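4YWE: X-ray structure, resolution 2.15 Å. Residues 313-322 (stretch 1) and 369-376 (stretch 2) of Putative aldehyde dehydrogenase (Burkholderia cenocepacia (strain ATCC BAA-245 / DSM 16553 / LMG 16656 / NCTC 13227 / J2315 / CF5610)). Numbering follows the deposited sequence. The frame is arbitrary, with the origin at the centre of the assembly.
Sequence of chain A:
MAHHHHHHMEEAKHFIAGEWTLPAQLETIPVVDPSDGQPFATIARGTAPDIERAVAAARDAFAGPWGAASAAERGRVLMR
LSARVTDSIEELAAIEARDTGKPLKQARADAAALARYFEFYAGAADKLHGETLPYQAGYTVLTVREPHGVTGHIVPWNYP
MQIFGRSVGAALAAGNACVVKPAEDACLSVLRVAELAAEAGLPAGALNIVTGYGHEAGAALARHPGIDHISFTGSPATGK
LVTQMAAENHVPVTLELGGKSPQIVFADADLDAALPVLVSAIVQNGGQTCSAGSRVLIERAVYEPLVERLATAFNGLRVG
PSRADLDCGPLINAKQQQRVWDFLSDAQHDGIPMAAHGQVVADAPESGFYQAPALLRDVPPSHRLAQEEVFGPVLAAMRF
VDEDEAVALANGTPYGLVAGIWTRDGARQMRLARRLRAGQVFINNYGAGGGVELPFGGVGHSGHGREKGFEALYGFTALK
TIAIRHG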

# COMPACT_ATOMS: atom_id res chain seq x y z
N ALA A 313 -32.47 16.00 28.95
CA ALA A 313 -32.43 14.78 28.16
C ALA A 313 -32.35 13.53 29.05
O ALA A 313 -33.02 12.54 28.79
CB ALA A 313 -31.26 14.81 27.19
N PHE A 314 -31.52 13.60 30.09
CA PHE A 314 -31.34 12.47 30.99
C PHE A 314 -32.59 12.18 31.81
O PHE A 314 -32.87 11.03 32.14
CB PHE A 314 -30.14 12.71 31.91
CG PHE A 314 -28.86 12.10 31.40
CD1 PHE A 314 -28.24 12.60 30.27
CD2 PHE A 314 -28.28 11.03 32.06
CE1 PHE A 314 -27.06 12.04 29.81
CE2 PHE A 314 -27.10 10.46 31.60
CZ PHE A 314 -26.50 10.97 30.47
N ASN A 315 -33.34 13.22 32.15
CA ASN A 315 -34.58 13.06 32.91
C ASN A 315 -35.63 12.27 32.12
O ASN A 315 -36.51 11.65 32.70
CB ASN A 315 -35.15 14.42 33.31
CG ASN A 315 -34.38 15.07 34.44
OD1 ASN A 315 -33.85 14.39 35.32
ND2 ASN A 315 -34.31 16.40 34.42
N GLY A 316 -35.52 12.31 30.79
CA GLY A 316 -36.49 11.67 29.93
C GLY A 316 -36.13 10.25 29.53
O GLY A 316 -36.86 9.61 28.78
N LEU A 317 -35.01 9.77 30.05
CA LEU A 317 -34.55 8.42 29.75
C LEU A 317 -35.30 7.39 30.60
O LEU A 317 -35.43 7.56 31.81
CB LEU A 317 -33.05 8.30 29.97
CG LEU A 317 -32.18 9.16 29.04
CD1 LEU A 317 -30.72 9.11 29.46
CD2 LEU A 317 -32.34 8.71 27.60
N ARG A 318 -35.78 6.33 29.95
CA ARG A 318 -36.52 5.29 30.65
C ARG A 318 -35.79 3.95 30.59
O ARG A 318 -35.29 3.55 29.54
CB ARG A 318 -37.93 5.15 30.06
N VAL A 319 -35.73 3.27 31.73
CA VAL A 319 -35.07 1.98 31.83
C VAL A 319 -36.08 0.89 32.15
O VAL A 319 -36.85 1.01 33.10
CB VAL A 319 -33.95 2.01 32.88
CG1 VAL A 319 -33.23 0.66 32.93
CG2 VAL A 319 -32.97 3.12 32.57
N GLY A 320 -36.06 -0.18 31.37
CA GLY A 320 -36.96 -1.30 31.59
C GLY A 320 -36.41 -2.59 31.04
O GLY A 320 -35.25 -2.65 30.63
N PRO A 321 -37.24 -3.65 31.03
CA PRO A 321 -36.86 -4.95 30.47
C PRO A 321 -36.40 -4.84 29.02
O PRO A 321 -36.78 -3.90 28.32
CB PRO A 321 -38.15 -5.77 30.58
CG PRO A 321 -38.89 -5.14 31.70
CD PRO A 321 -38.59 -3.68 31.62
N SER A 322 -35.58 -5.79 28.58
CA SER A 322 -35.08 -5.80 27.22
C SER A 322 -36.21 -5.90 26.19
O SER A 322 -36.14 -5.29 25.12
CB SER A 322 -34.10 -6.96 27.03
OG SER A 322 -33.92 -7.25 25.65
N PHE A 369 -31.46 -6.22 37.34
CA PHE A 369 -30.33 -5.36 37.71
C PHE A 369 -30.39 -4.04 36.95
O PHE A 369 -29.58 -3.79 36.06
CB PHE A 369 -29.01 -6.08 37.42
CG PHE A 369 -29.04 -7.55 37.75
CD1 PHE A 369 -29.02 -7.98 39.06
CD2 PHE A 369 -29.09 -8.49 36.73
CE1 PHE A 369 -29.05 -9.33 39.36
CE2 PHE A 369 -29.13 -9.84 37.03
CZ PHE A 369 -29.11 -10.26 38.34
N TYR A 370 -31.35 -3.20 37.32
CA TYR A 370 -31.60 -1.96 36.60
C TYR A 370 -30.86 -0.77 37.21
O TYR A 370 -30.79 -0.62 38.43
CB TYR A 370 -33.10 -1.67 36.55
CG TYR A 370 -33.87 -2.72 35.77
CD1 TYR A 370 -33.97 -2.64 34.39
CD2 TYR A 370 -34.49 -3.78 36.41
CE1 TYR A 370 -34.66 -3.60 33.67
CE2 TYR A 370 -35.19 -4.74 35.70
CZ TYR A 370 -35.27 -4.64 34.33
OH TYR A 370 -35.96 -5.59 33.62
N GLN A 371 -30.30 0.06 36.34
CA GLN A 371 -29.59 1.26 36.75
C GLN A 371 -29.88 2.40 35.78
O GLN A 371 -29.52 2.33 34.61
CB GLN A 371 -28.08 1.00 36.83
CG GLN A 371 -27.25 2.25 37.03
CD GLN A 371 -27.53 2.94 38.35
OE1 GLN A 371 -27.25 2.40 39.42
NE2 GLN A 371 -28.10 4.14 38.28
N ALA A 372 -30.53 3.44 36.28
CA ALA A 372 -30.88 4.59 35.46
C ALA A 372 -29.62 5.38 35.09
O ALA A 372 -28.71 5.51 35.90
CB ALA A 372 -31.87 5.49 36.19
N PRO A 373 -29.57 5.89 33.85
CA PRO A 373 -28.46 6.73 33.41
C PRO A 373 -28.31 7.97 34.29
O PRO A 373 -29.32 8.57 34.65
CB PRO A 373 -28.85 7.12 31.98
CG PRO A 373 -29.75 6.02 31.53
CD PRO A 373 -30.53 5.64 32.76
N ALA A 374 -27.08 8.32 34.64
CA ALA A 374 -26.84 9.41 35.57
C ALA A 374 -25.93 10.48 34.97
O ALA A 374 -24.91 10.16 34.36
CB ALA A 374 -26.25 8.88 36.86
N LEU A 375 -26.32 11.74 35.15
CA LEU A 375 -25.51 12.86 34.70
C LEU A 375 -24.96 13.64 35.89
O LEU A 375 -25.72 14.25 36.64
CB LEU A 375 -26.32 13.79 33.80
CG LEU A 375 -25.64 15.11 33.43
CD1 LEU A 375 -24.43 14.87 32.53
CD2 LEU A 375 -26.62 16.06 32.78
N LEU A 376 -23.64 13.61 36.06
CA LEU A 376 -23.00 14.34 37.14
C LEU A 376 -22.18 15.50 36.60
O LEU A 376 -21.59 15.41 35.52
CB LEU A 376 -22.12 13.41 37.98
CG LEU A 376 -22.86 12.41 38.88
CD1 LEU A 376 -23.26 11.16 38.11
CD2 LEU A 376 -22.03 12.06 40.10

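The centre of this contact is apolar, and no hydrogen bond crosses it; packing does the work. The two stretches bury 462 Å² between them, both sides summed, and Phe-314, Val-319, Tyr-370 and Pro-373 are buried. The CA-to-CB bond of Pro-373 points toward stretch 1, and its ring meets three side chains: Val-319 CG2 lies 3.5 Å from Pro-373 CD, Leu-317 CD1 3.7 Å from Pro-373 CB, and Phe-314 CE2 3.8 Å from Pro-373 CB. A compact, rigid ring suits a site approached by so many carbons, and its missing amide hydrogen leaves no donor to satisfy.

Val-319, with chi1 in t, uses both methyls: CG2 packs on Pro-373, while CG1 reaches the edge of the Tyr-370 ring, 3.7 Å from CD1. Its strand neighbour Arg-318 points away.

From the helix, Phe-314 covers the start of strand 374-376. Leu-375 CB sits over one face of its ring, 3.9 Å from the centroid in a CH-pi contact, and Pro-373 O approaches the ring edge, 3.7 Å from Phe-314 CD2.

Toward the polar edge, Gly-320 O lies near the plane of the Tyr-370 ring, 3.2 Å from CE1. Tyr-370 OH comes within 3.5 Å of Pro-321 CG, and its hydrogen bonding is met elsewhere in the structure, so the ring can pack here without stranding its hydroxyl.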